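Local coordinates for period circadian protein homolog 2 (Mus musculus, PDB 3GDI), which probably serves as a transcriptional regulator of the mammalian circadian clock, with tandem PAS domains that mediate interactions between clock proteins, at residues A[171-180]-A[195-203]; A[209-220]-A[293-304]. All blocks are in the same frame, centred on the assembly; numbering follows the deposited sequence.

Contact 1 of 2, residues A[171-180]-A[195-203]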
loop_
_atom_site.group_PDB
_atom_site.type_symbol
_atom_site.label_atom_id
_atom_site.label_comp_id
_atom_site.label_asym_id
_atom_site.label_seq_id
_atom_site.Cartn_x
_atom_site.Cartn_y
_atom_site.Cartn_z
ATOM N N HIS A 171 -0.317 -7.006 8.270
ATOM C CA HIS A 171 -1.590 -6.316 8.289
ATOM C C HIS A 171 -1.645 -5.181 9.310
ATOM O O HIS A 171 -0.919 -5.178 10.303
ATOM C CB HIS A 171 -2.784 -7.286 8.444
ATOM C CG HIS A 171 -2.844 -8.050 9.735
ATOM N ND1 HIS A 171 -2.317 -9.319 9.878
ATOM C CD2 HIS A 171 -3.503 -7.790 10.889
ATOM C CE1 HIS A 171 -2.656 -9.810 11.054
ATOM N NE2 HIS A 171 -3.379 -8.903 11.689
ATOM N N THR A 172 -2.467 -4.183 9.016
ATOM C CA THR A 172 -2.623 -3.037 9.890
ATOM C C THR A 172 -3.581 -3.384 11.024
ATOM O O THR A 172 -4.239 -4.425 11.005
ATOM C CB THR A 172 -3.143 -1.801 9.098
ATOM O OG1 THR A 172 -4.061 -2.227 8.084
ATOM C CG2 THR A 172 -1.994 -1.056 8.447
ATOM N N PRO A 173 -3.670 -2.519 12.037
ATOM C CA PRO A 173 -4.575 -2.826 13.144
ATOM C C PRO A 173 -6.020 -3.048 12.726
ATOM O O PRO A 173 -6.715 -3.850 13.340
ATOM C CB PRO A 173 -4.400 -1.622 14.064
ATOM C CG PRO A 173 -2.963 -1.230 13.823
ATOM C CD PRO A 173 -2.892 -1.300 12.317
ATOM N N ASN A 174 -6.476 -2.355 11.678
ATOM C CA ASN A 174 -7.859 -2.515 11.200
ATOM C C ASN A 174 -8.039 -3.890 10.550
ATOM O O ASN A 174 -9.101 -4.199 10.003
ATOM C CB ASN A 174 -8.241 -1.414 10.193
ATOM C CG ASN A 174 -7.410 -1.467 8.932
ATOM O OD1 ASN A 174 -6.556 -2.337 8.783
ATOM N ND2 ASN A 174 -7.646 -0.539 8.023
ATOM N N CYS A 175 -6.989 -4.703 10.602
ATOM C CA CYS A 175 -7.027 -6.058 10.067
ATOM C C CYS A 175 -7.189 -6.263 8.563
ATOM O O CYS A 175 -7.749 -7.271 8.142
ATOM C CB CYS A 175 -8.094 -6.872 10.796
ATOM S SG CYS A 175 -7.634 -7.250 12.497
ATOM N N LEU A 176 -6.711 -5.310 7.768
ATOM C CA LEU A 176 -6.732 -5.437 6.316
ATOM C C LEU A 176 -5.278 -5.722 5.928
ATOM O O LEU A 176 -4.361 -5.081 6.448
ATOM C CB LEU A 176 -7.171 -4.128 5.663
ATOM C CG LEU A 176 -8.653 -3.810 5.515
ATOM C CD1 LEU A 176 -9.458 -4.548 6.571
ATOM C CD2 LEU A 176 -8.837 -2.290 5.597
ATOM N N PHE A 177 -5.053 -6.675 5.031
ATOM C CA PHE A 177 -3.679 -6.989 4.615
ATOM C C PHE A 177 -2.973 -5.715 4.176
ATOM O O PHE A 177 -3.606 -4.804 3.654
ATOM C CB PHE A 177 -3.674 -7.974 3.435
ATOM C CG PHE A 177 -4.042 -9.384 3.811
ATOM C CD1 PHE A 177 -3.213 -10.140 4.646
ATOM C CD2 PHE A 177 -5.214 -9.957 3.341
ATOM C CE1 PHE A 177 -3.550 -11.449 5.008
ATOM C CE2 PHE A 177 -5.559 -11.266 3.698
ATOM C CZ PHE A 177 -4.720 -12.011 4.534
ATOM N N GLN A 178 -1.663 -5.645 4.387
ATOM C CA GLN A 178 -0.886 -4.490 3.955
ATOM C C GLN A 178 0.069 -4.956 2.852
ATOM O O GLN A 178 0.441 -4.199 1.943
ATOM C CB GLN A 178 -0.086 -3.896 5.130
ATOM C CG GLN A 178 0.781 -2.695 4.743
ATOM C CD GLN A 178 2.169 -3.114 4.252
ATOM O OE1 GLN A 178 2.868 -2.353 3.564
ATOM N NE2 GLN A 178 2.582 -4.315 4.624
ATOM N N ALA A 179 0.464 -6.219 2.960
ATOM C CA ALA A 179 1.357 -6.816 1.997
ATOM C C ALA A 179 1.380 -8.311 2.214
ATOM O O ALA A 179 1.039 -8.806 3.292
ATOM C CB ALA A 179 2.750 -6.253 2.157
ATOM N N VAL A 180 1.767 -9.010 1.156
ATOM C CA VAL A 180 1.905 -10.450 1.153
ATOM C C VAL A 180 3.228 -10.619 0.421
ATOM O O VAL A 180 3.442 -9.983 -0.617
ATOM C CB VAL A 180 0.789 -11.117 0.347
ATOM C CG1 VAL A 180 0.886 -12.604 0.498
ATOM C CG2 VAL A 180 -0.568 -10.627 0.825
ATOM N N LEU A 195 -5.204 -9.653 -2.384
ATOM C CA LEU A 195 -5.329 -9.647 -0.929
ATOM C C LEU A 195 -5.059 -8.309 -0.246
ATOM O O LEU A 195 -5.538 -8.080 0.858
ATOM C CB LEU A 195 -4.395 -10.707 -0.334
ATOM C CG LEU A 195 -4.832 -12.138 -0.633
ATOM C CD1 LEU A 195 -3.744 -13.152 -0.308
ATOM C CD2 LEU A 195 -6.082 -12.398 0.185
ATOM N N ILE A 196 -4.298 -7.428 -0.883
ATOM C CA ILE A 196 -4.003 -6.145 -0.260
ATOM C C ILE A 196 -5.272 -5.328 -0.035
ATOM O O ILE A 196 -6.058 -5.137 -0.955
ATOM C CB ILE A 196 -3.010 -5.319 -1.106
ATOM C CG1 ILE A 196 -1.641 -5.996 -1.118
ATOM C CG2 ILE A 196 -2.849 -3.932 -0.518
ATOM C CD1 ILE A 196 -0.615 -5.279 -1.982
ATOM N N GLU A 197 -5.460 -4.857 1.199
ATOM C CA GLU A 197 -6.618 -4.048 1.585
ATOM C C GLU A 197 -7.912 -4.826 1.819
ATOM O O GLU A 197 -8.995 -4.229 1.876
ATOM C CB GLU A 197 -6.893 -2.957 0.543
ATOM C CG GLU A 197 -5.733 -2.004 0.279
ATOM C CD GLU A 197 -5.501 -1.024 1.406
ATOM O OE1 GLU A 197 -4.722 -0.071 1.201
ATOM O OE2 GLU A 197 -6.090 -1.201 2.493
ATOM N N THR A 198 -7.820 -6.145 1.949
ATOM C CA THR A 198 -9.013 -6.945 2.201
ATOM C C THR A 198 -8.931 -7.523 3.614
ATOM O O THR A 198 -7.841 -7.658 4.172
ATOM C CB THR A 198 -9.158 -8.074 1.158
ATOM O OG1 THR A 198 -8.222 -9.121 1.435
ATOM C CG2 THR A 198 -8.888 -7.531 -0.243
ATOM N N PRO A 199 -10.082 -7.882 4.211
ATOM C CA PRO A 199 -10.072 -8.436 5.569
ATOM C C PRO A 199 -9.258 -9.704 5.701
ATOM O O PRO A 199 -9.433 -10.647 4.943
ATOM C CB PRO A 199 -11.558 -8.685 5.868
ATOM C CG PRO A 199 -12.272 -7.690 4.985
ATOM C CD PRO A 199 -11.464 -7.804 3.698
ATOM N N VAL A 200 -8.370 -9.711 6.679
ATOM C CA VAL A 200 -7.543 -10.865 6.970
ATOM C C VAL A 200 -8.447 -12.030 7.350
ATOM O O VAL A 200 -8.283 -13.145 6.865
ATOM C CB VAL A 200 -6.629 -10.572 8.170
ATOM C CG1 VAL A 200 -5.960 -11.849 8.658
ATOM C CG2 VAL A 200 -5.607 -9.516 7.783
ATOM N N LEU A 201 -9.407 -11.750 8.224
ATOM C CA LEU A 201 -10.334 -12.755 8.724
ATOM C C LEU A 201 -11.160 -13.480 7.675
ATOM O O LEU A 201 -11.589 -14.610 7.891
ATOM C CB LEU A 201 -11.263 -12.122 9.759
ATOM C CG LEU A 201 -10.781 -12.240 11.204
ATOM C CD1 LEU A 201 -9.309 -11.930 11.260
ATOM C CD2 LEU A 201 -11.572 -11.298 12.105
ATOM N N VAL A 202 -11.390 -12.827 6.545
ATOM C CA VAL A 202 -12.168 -13.428 5.475
ATOM C C VAL A 202 -11.474 -14.673 4.920
ATOM O O VAL A 202 -12.126 -15.681 4.635
ATOM C CB VAL A 202 -12.457 -12.370 4.356
ATOM C CG1 VAL A 202 -12.494 -12.998 2.981
ATOM C CG2 VAL A 202 -13.792 -11.722 4.633
ATOM N N GLN A 203 -10.152 -14.616 4.800
ATOM C CA GLN A 203 -9.385 -15.746 4.284
ATOM C C GLN A 203 -9.274 -16.906 5.264
ATOM O O GLN A 203 -8.890 -18.002 4.883
ATOM C CB GLN A 203 -7.975 -15.302 3.911
ATOM C CG GLN A 203 -7.927 -14.217 2.870
ATOM C CD GLN A 203 -8.651 -14.601 1.602
ATOM O OE1 GLN A 203 -8.597 -15.745 1.165
ATOM N NE2 GLN A 203 -9.317 -13.636 0.991
HETATM O O HOH W 1 -6.040 -0.662 5.606
HETATM O O HOH W 2 -10.378 -8.934 8.955
#
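Three backbone hydrogen bonds tie C175 and F177 to the segment 195-203. F177 uses both its polar backbone atoms: its N donates to T198 O (3.1 Å), and its O accepts from E197 N, also at 3.1 Å. V200 N meets C175 O at 2.9 Å, and the same oxygen also accepts from a water that in turn receives L201 N-H. L176, bridged to P199, adds a CA-H...O contact to T198 O.

N174 OD1 closes an Asx turn with L176 N, while T172 OG1 donates to it from the opposite face; N174 ND2 reaches E197 OE2 through a second water. L195 O, grasped by T198 N and T198 OG1, also lies at the edge of the F177 ring, 3.1 Å from CD2. V200 CG2 sits over the centre of that ring, 4.0 Å from its centroid, and touches a face of the H171 ring as well. The type II turn from L195 to T198 thus lies against the start of strand 177-180, an edge strand of the PAS-domain sheet, and joins it to the helical connection that follows.

Contact 2 of 2, residues A[209-220]-A[293-304]; sequences RPLMLAIHKKIL and VQELTEQIHRLL
Two helices packed side by side on the outside of the second PAS domain meet here: 209-220, from within the domain, and 293-303, which follows its last strand. Their axes run parallel, 1° apart in direction and 10.0 Å at closest approach, and the interface is mainly apolar.

I300 lies at the middle. Its CG2 presses on one face of the H216 imidazole, 3.8 Å from the ring centroid and displaced toward the rim, while its CD1 touches M212 CB and its CG1 meets L213 CD1 as the two side chains slide past each other. The ring is held from within its own helix: H216 ND1 donates to M212 O at 2.7 Å, almost straight (170°) and in the ring plane. M212 O takes H216 N on its other face, and H216 NE2 is probably hydrogen-bonded to H171 NE2 of strand 166-171, so both ring nitrogens appear engaged. L304 CD2 adds a contact to H216 CD2 at 3.9 Å.

Further along, L303 is a knob in the hole formed by L213, H216, K217 and L220. With CG anti to the backbone N (chi1 -171°), its CD2 reaches K217 CG at 3.5 Å. Toward the N-terminal ends L296 CD1 rests on L213 CB, and V293 CG2 lies over one face of the R209 guanidinium, 3.5 Å from NH1. H216 and I219 also touch strand 259-268 while I300 touches C175, so the two helices lie next to each other along the domain: a parallel helix pair flanking a PAS fold.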
loop_
_atom_site.group_PDB
_atom_site.type_symbol
_atom_site.label_atom_id
_atom_site.label_comp_id
_atom_site.label_asym_id
_atom_site.label_seq_id
_atom_site.Cartn_x
_atom_site.Cartn_y
_atom_site.Cartn_z
ATOM N N ARG A 209 -11.595 -18.223 13.022
ATOM C CA ARG A 209 -11.689 -16.776 13.109
ATOM C C ARG A 209 -11.692 -16.291 14.553
ATOM O O ARG A 209 -10.955 -15.368 14.908
ATOM C CB ARG A 209 -12.932 -16.288 12.383
ATOM C CG ARG A 209 -12.759 -16.341 10.907
ATOM C CD ARG A 209 -13.991 -15.936 10.162
ATOM N NE ARG A 209 -13.745 -16.109 8.739
ATOM C CZ ARG A 209 -14.690 -16.140 7.810
ATOM N NH1 ARG A 209 -15.962 -16.008 8.156
ATOM N NH2 ARG A 209 -14.360 -16.320 6.537
ATOM N N PRO A 210 -12.541 -16.887 15.404
ATOM C CA PRO A 210 -12.554 -16.445 16.801
ATOM C C PRO A 210 -11.159 -16.589 17.423
ATOM O O PRO A 210 -10.800 -15.866 18.350
ATOM C CB PRO A 210 -13.579 -17.377 17.442
ATOM C CG PRO A 210 -14.567 -17.587 16.323
ATOM C CD PRO A 210 -13.665 -17.803 15.126
ATOM N N LEU A 211 -10.374 -17.527 16.907
ATOM C CA LEU A 211 -9.024 -17.737 17.419
ATOM C C LEU A 211 -8.203 -16.470 17.241
ATOM O O LEU A 211 -7.335 -16.170 18.056
ATOM C CB LEU A 211 -8.326 -18.888 16.686
ATOM C CG LEU A 211 -8.694 -20.343 17.003
ATOM C CD1 LEU A 211 -10.192 -20.571 16.828
ATOM C CD2 LEU A 211 -7.895 -21.266 16.079
ATOM N N MET A 212 -8.477 -15.735 16.168
ATOM C CA MET A 212 -7.743 -14.510 15.890
ATOM C C MET A 212 -7.814 -13.513 17.032
ATOM O O MET A 212 -6.870 -12.759 17.262
ATOM C CB MET A 212 -8.242 -13.854 14.600
ATOM C CG MET A 212 -7.730 -14.518 13.354
ATOM S SD MET A 212 -5.920 -14.723 13.386
ATOM C CE MET A 212 -5.411 -13.220 12.656
ATOM N N LEU A 213 -8.927 -13.517 17.756
ATOM C CA LEU A 213 -9.086 -12.598 18.874
ATOM C C LEU A 213 -8.047 -12.875 19.953
ATOM O O LEU A 213 -7.448 -11.948 20.500
ATOM C CB LEU A 213 -10.483 -12.724 19.473
ATOM C CG LEU A 213 -10.744 -11.775 20.637
ATOM C CD1 LEU A 213 -10.683 -10.335 20.146
ATOM C CD2 LEU A 213 -12.105 -12.080 21.239
ATOM N N ALA A 214 -7.833 -14.153 20.253
ATOM C CA ALA A 214 -6.869 -14.554 21.269
ATOM C C ALA A 214 -5.454 -14.362 20.761
ATOM O O ALA A 214 -4.537 -14.064 21.519
ATOM C CB ALA A 214 -7.087 -16.010 21.656
ATOM N N ILE A 215 -5.271 -14.535 19.464
ATOM C CA ILE A 215 -3.950 -14.375 18.904
ATOM C C ILE A 215 -3.503 -12.932 19.036
ATOM O O ILE A 215 -2.370 -12.666 19.413
ATOM C CB ILE A 215 -3.928 -14.824 17.438
ATOM C CG1 ILE A 215 -4.066 -16.344 17.390
ATOM C CG2 ILE A 215 -2.646 -14.387 16.768
ATOM C CD1 ILE A 215 -4.526 -16.887 16.043
ATOM N N HIS A 216 -4.386 -11.985 18.747
ATOM C CA HIS A 216 -3.967 -10.599 18.865
ATOM C C HIS A 216 -3.711 -10.192 20.311
ATOM O O HIS A 216 -2.792 -9.420 20.582
ATOM C CB HIS A 216 -4.968 -9.671 18.176
ATOM C CG HIS A 216 -4.942 -9.789 16.685
ATOM N ND1 HIS A 216 -5.430 -10.892 16.019
ATOM C CD2 HIS A 216 -4.394 -8.993 15.739
ATOM C CE1 HIS A 216 -5.179 -10.773 14.728
ATOM N NE2 HIS A 216 -4.548 -9.631 14.531
ATOM N N LYS A 217 -4.496 -10.732 21.238
ATOM C CA LYS A 217 -4.302 -10.433 22.655
ATOM C C LYS A 217 -2.895 -10.852 23.073
ATOM O O LYS A 217 -2.214 -10.128 23.797
ATOM C CB LYS A 217 -5.333 -11.165 23.512
ATOM C CG LYS A 217 -6.746 -10.700 23.262
ATOM C CD LYS A 217 -7.674 -11.052 24.410
ATOM C CE LYS A 217 -9.003 -10.311 24.266
ATOM N NZ LYS A 217 -9.951 -10.636 25.365
ATOM N N LYS A 218 -2.457 -12.018 22.611
ATOM C CA LYS A 218 -1.122 -12.473 22.955
ATOM C C LYS A 218 -0.078 -11.628 22.232
ATOM O O LYS A 218 0.996 -11.371 22.771
ATOM C CB LYS A 218 -0.924 -13.945 22.587
ATOM C CG LYS A 218 -1.856 -14.900 23.314
ATOM C CD LYS A 218 -1.485 -16.364 23.037
ATOM C CE LYS A 218 -2.510 -17.347 23.628
ATOM N NZ LYS A 218 -2.655 -17.227 25.109
ATOM N N ILE A 219 -0.393 -11.193 21.015
ATOM C CA ILE A 219 0.556 -10.398 20.245
ATOM C C ILE A 219 0.942 -9.090 20.917
ATOM O O ILE A 219 2.122 -8.778 21.021
ATOM C CB ILE A 219 0.024 -10.069 18.834
ATOM C CG1 ILE A 219 -0.012 -11.338 17.980
ATOM C CG2 ILE A 219 0.903 -9.020 18.178
ATOM C CD1 ILE A 219 -0.545 -11.106 16.581
ATOM N N LEU A 220 -0.030 -8.312 21.373
ATOM C CA LEU A 220 0.344 -7.058 21.997
ATOM C C LEU A 220 0.874 -7.341 23.394
ATOM O O LEU A 220 1.652 -6.563 23.946
ATOM C CB LEU A 220 -0.832 -6.068 22.025
ATOM C CG LEU A 220 -1.890 -6.123 23.124
ATOM C CD1 LEU A 220 -2.807 -4.911 22.980
ATOM C CD2 LEU A 220 -2.667 -7.419 23.032
ATOM N N VAL A 293 -17.597 -11.440 10.665
ATOM C CA VAL A 293 -16.275 -10.901 10.368
ATOM C C VAL A 293 -16.175 -9.433 10.749
ATOM O O VAL A 293 -15.207 -9.023 11.379
ATOM C CB VAL A 293 -15.913 -11.065 8.882
ATOM C CG1 VAL A 293 -14.637 -10.305 8.560
ATOM C CG2 VAL A 293 -15.718 -12.531 8.572
ATOM N N GLN A 294 -17.172 -8.642 10.373
ATOM C CA GLN A 294 -17.169 -7.221 10.703
ATOM C C GLN A 294 -17.050 -7.062 12.216
ATOM O O GLN A 294 -16.212 -6.317 12.714
ATOM C CB GLN A 294 -18.462 -6.560 10.227
ATOM C CG GLN A 294 -18.731 -6.697 8.735
ATOM C CD GLN A 294 -20.091 -6.141 8.341
ATOM O OE1 GLN A 294 -20.479 -6.180 7.172
ATOM N NE2 GLN A 294 -20.823 -5.619 9.321
ATOM N N GLU A 295 -17.903 -7.782 12.931
ATOM C CA GLU A 295 -17.937 -7.754 14.387
ATOM C C GLU A 295 -16.587 -8.069 15.023
ATOM O O GLU A 295 -16.090 -7.317 15.864
ATOM C CB GLU A 295 -18.967 -8.767 14.900
ATOM C CG GLU A 295 -18.955 -8.962 16.416
ATOM C CD GLU A 295 -19.558 -10.296 16.852
ATOM O OE1 GLU A 295 -19.602 -10.559 18.077
ATOM O OE2 GLU A 295 -19.981 -11.081 15.972
ATOM N N LEU A 296 -16.012 -9.201 14.628
ATOM C CA LEU A 296 -14.735 -9.653 15.165
ATOM C C LEU A 296 -13.599 -8.704 14.777
ATOM O O LEU A 296 -12.657 -8.498 15.540
ATOM C CB LEU A 296 -14.442 -11.066 14.655
ATOM C CG LEU A 296 -13.882 -12.080 15.655
ATOM C CD1 LEU A 296 -12.609 -11.543 16.283
ATOM C CD2 LEU A 296 -14.916 -12.358 16.728
ATOM N N THR A 297 -13.706 -8.126 13.585
ATOM C CA THR A 297 -12.706 -7.206 13.085
ATOM C C THR A 297 -12.630 -5.955 13.953
ATOM O O THR A 297 -11.582 -5.651 14.513
ATOM C CB THR A 297 -13.010 -6.821 11.615
ATOM O OG1 THR A 297 -12.716 -7.932 10.760
ATOM C CG2 THR A 297 -12.188 -5.624 11.181
ATOM N N GLU A 298 -13.736 -5.234 14.088
ATOM C CA GLU A 298 -13.721 -4.014 14.889
ATOM C C GLU A 298 -13.322 -4.308 16.335
ATOM O O GLU A 298 -12.762 -3.458 17.031
ATOM C CB GLU A 298 -15.090 -3.320 14.839
ATOM C CG GLU A 298 -15.122 -1.941 15.506
ATOM C CD GLU A 298 -16.298 -1.078 15.041
ATOM O OE1 GLU A 298 -17.452 -1.574 15.042
ATOM O OE2 GLU A 298 -16.068 0.102 14.683
ATOM N N GLN A 299 -13.598 -5.530 16.766
ATOM C CA GLN A 299 -13.285 -5.971 18.117
ATOM C C GLN A 299 -11.772 -6.061 18.300
ATOM O O GLN A 299 -11.237 -5.726 19.355
ATOM C CB GLN A 299 -13.927 -7.336 18.347
ATOM C CG GLN A 299 -14.042 -7.768 19.784
ATOM C CD GLN A 299 -14.667 -9.147 19.905
ATOM O OE1 GLN A 299 -15.673 -9.447 19.247
ATOM N NE2 GLN A 299 -14.079 -9.996 20.748
ATOM N N ILE A 300 -11.088 -6.525 17.259
ATOM C CA ILE A 300 -9.639 -6.662 17.290
ATOM C C ILE A 300 -8.990 -5.286 17.154
ATOM O O ILE A 300 -8.078 -4.947 17.910
ATOM C CB ILE A 300 -9.151 -7.583 16.147
ATOM C CG1 ILE A 300 -9.568 -9.027 16.432
ATOM C CG2 ILE A 300 -7.647 -7.493 16.000
ATOM C CD1 ILE A 300 -9.313 -9.990 15.285
ATOM N N HIS A 301 -9.468 -4.492 16.198
ATOM C CA HIS A 301 -8.925 -3.157 15.984
ATOM C C HIS A 301 -8.978 -2.369 17.292
ATOM O O HIS A 301 -8.031 -1.682 17.653
ATOM C CB HIS A 301 -9.734 -2.424 14.917
ATOM C CG HIS A 301 -9.072 -1.184 14.404
ATOM N ND1 HIS A 301 -9.683 -0.324 13.515
ATOM C CD2 HIS A 301 -7.839 -0.673 14.631
ATOM C CE1 HIS A 301 -8.855 0.661 13.216
ATOM N NE2 HIS A 301 -7.730 0.474 13.881
ATOM N N ARG A 302 -10.103 -2.472 17.994
ATOM C CA ARG A 302 -10.280 -1.790 19.268
ATOM C C ARG A 302 -9.128 -2.195 20.180
ATOM O O ARG A 302 -8.471 -1.354 20.785
ATOM C CB ARG A 302 -11.609 -2.196 19.912
ATOM C CG ARG A 302 -11.900 -1.472 21.222
ATOM C CD ARG A 302 -13.100 -2.058 21.977
ATOM N NE ARG A 302 -13.419 -1.256 23.163
ATOM C CZ ARG A 302 -14.317 -1.580 24.093
ATOM N NH1 ARG A 302 -15.017 -2.708 24.001
ATOM N NH2 ARG A 302 -14.520 -0.766 25.124
ATOM N N LEU A 303 -8.885 -3.494 20.262
ATOM C CA LEU A 303 -7.812 -4.035 21.089
ATOM C C LEU A 303 -6.431 -3.441 20.752
ATOM O O LEU A 303 -5.685 -3.039 21.641
ATOM C CB LEU A 303 -7.767 -5.556 20.924
ATOM C CG LEU A 303 -6.846 -6.316 21.874
ATOM C CD1 LEU A 303 -7.495 -6.336 23.251
ATOM C CD2 LEU A 303 -6.610 -7.738 21.377
ATOM N N LEU A 304 -6.099 -3.390 19.466
ATOM C CA LEU A 304 -4.810 -2.874 19.022
ATOM C C LEU A 304 -4.634 -1.363 19.155
ATOM O O LEU A 304 -3.584 -0.825 18.806
ATOM C CB LEU A 304 -4.541 -3.271 17.564
ATOM C CG LEU A 304 -4.181 -4.702 17.134
ATOM C CD1 LEU A 304 -3.495 -5.459 18.247
ATOM C CD2 LEU A 304 -5.427 -5.412 16.710
#

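Overall arrangement
Both contacts belong to the second PAS domain, whose antiparallel sheet has 177-180 as an edge strand. Their centres lie 13 Å apart, and along the chain contact 1 closes before contact 2 opens; 200-203 and 209-221 are consecutive helices, separated by a short loop. The two contacts join at the H171-H216 pair, through R209 reaching the carbonyl of V202, and through C175 packed on I300. The C-terminal helix 291-303 is thereby joined to the turn before strand 177-180 as well as to helix 209-221. Each contact also touches the second subunit, which places this side of the domain close to the dimer interface.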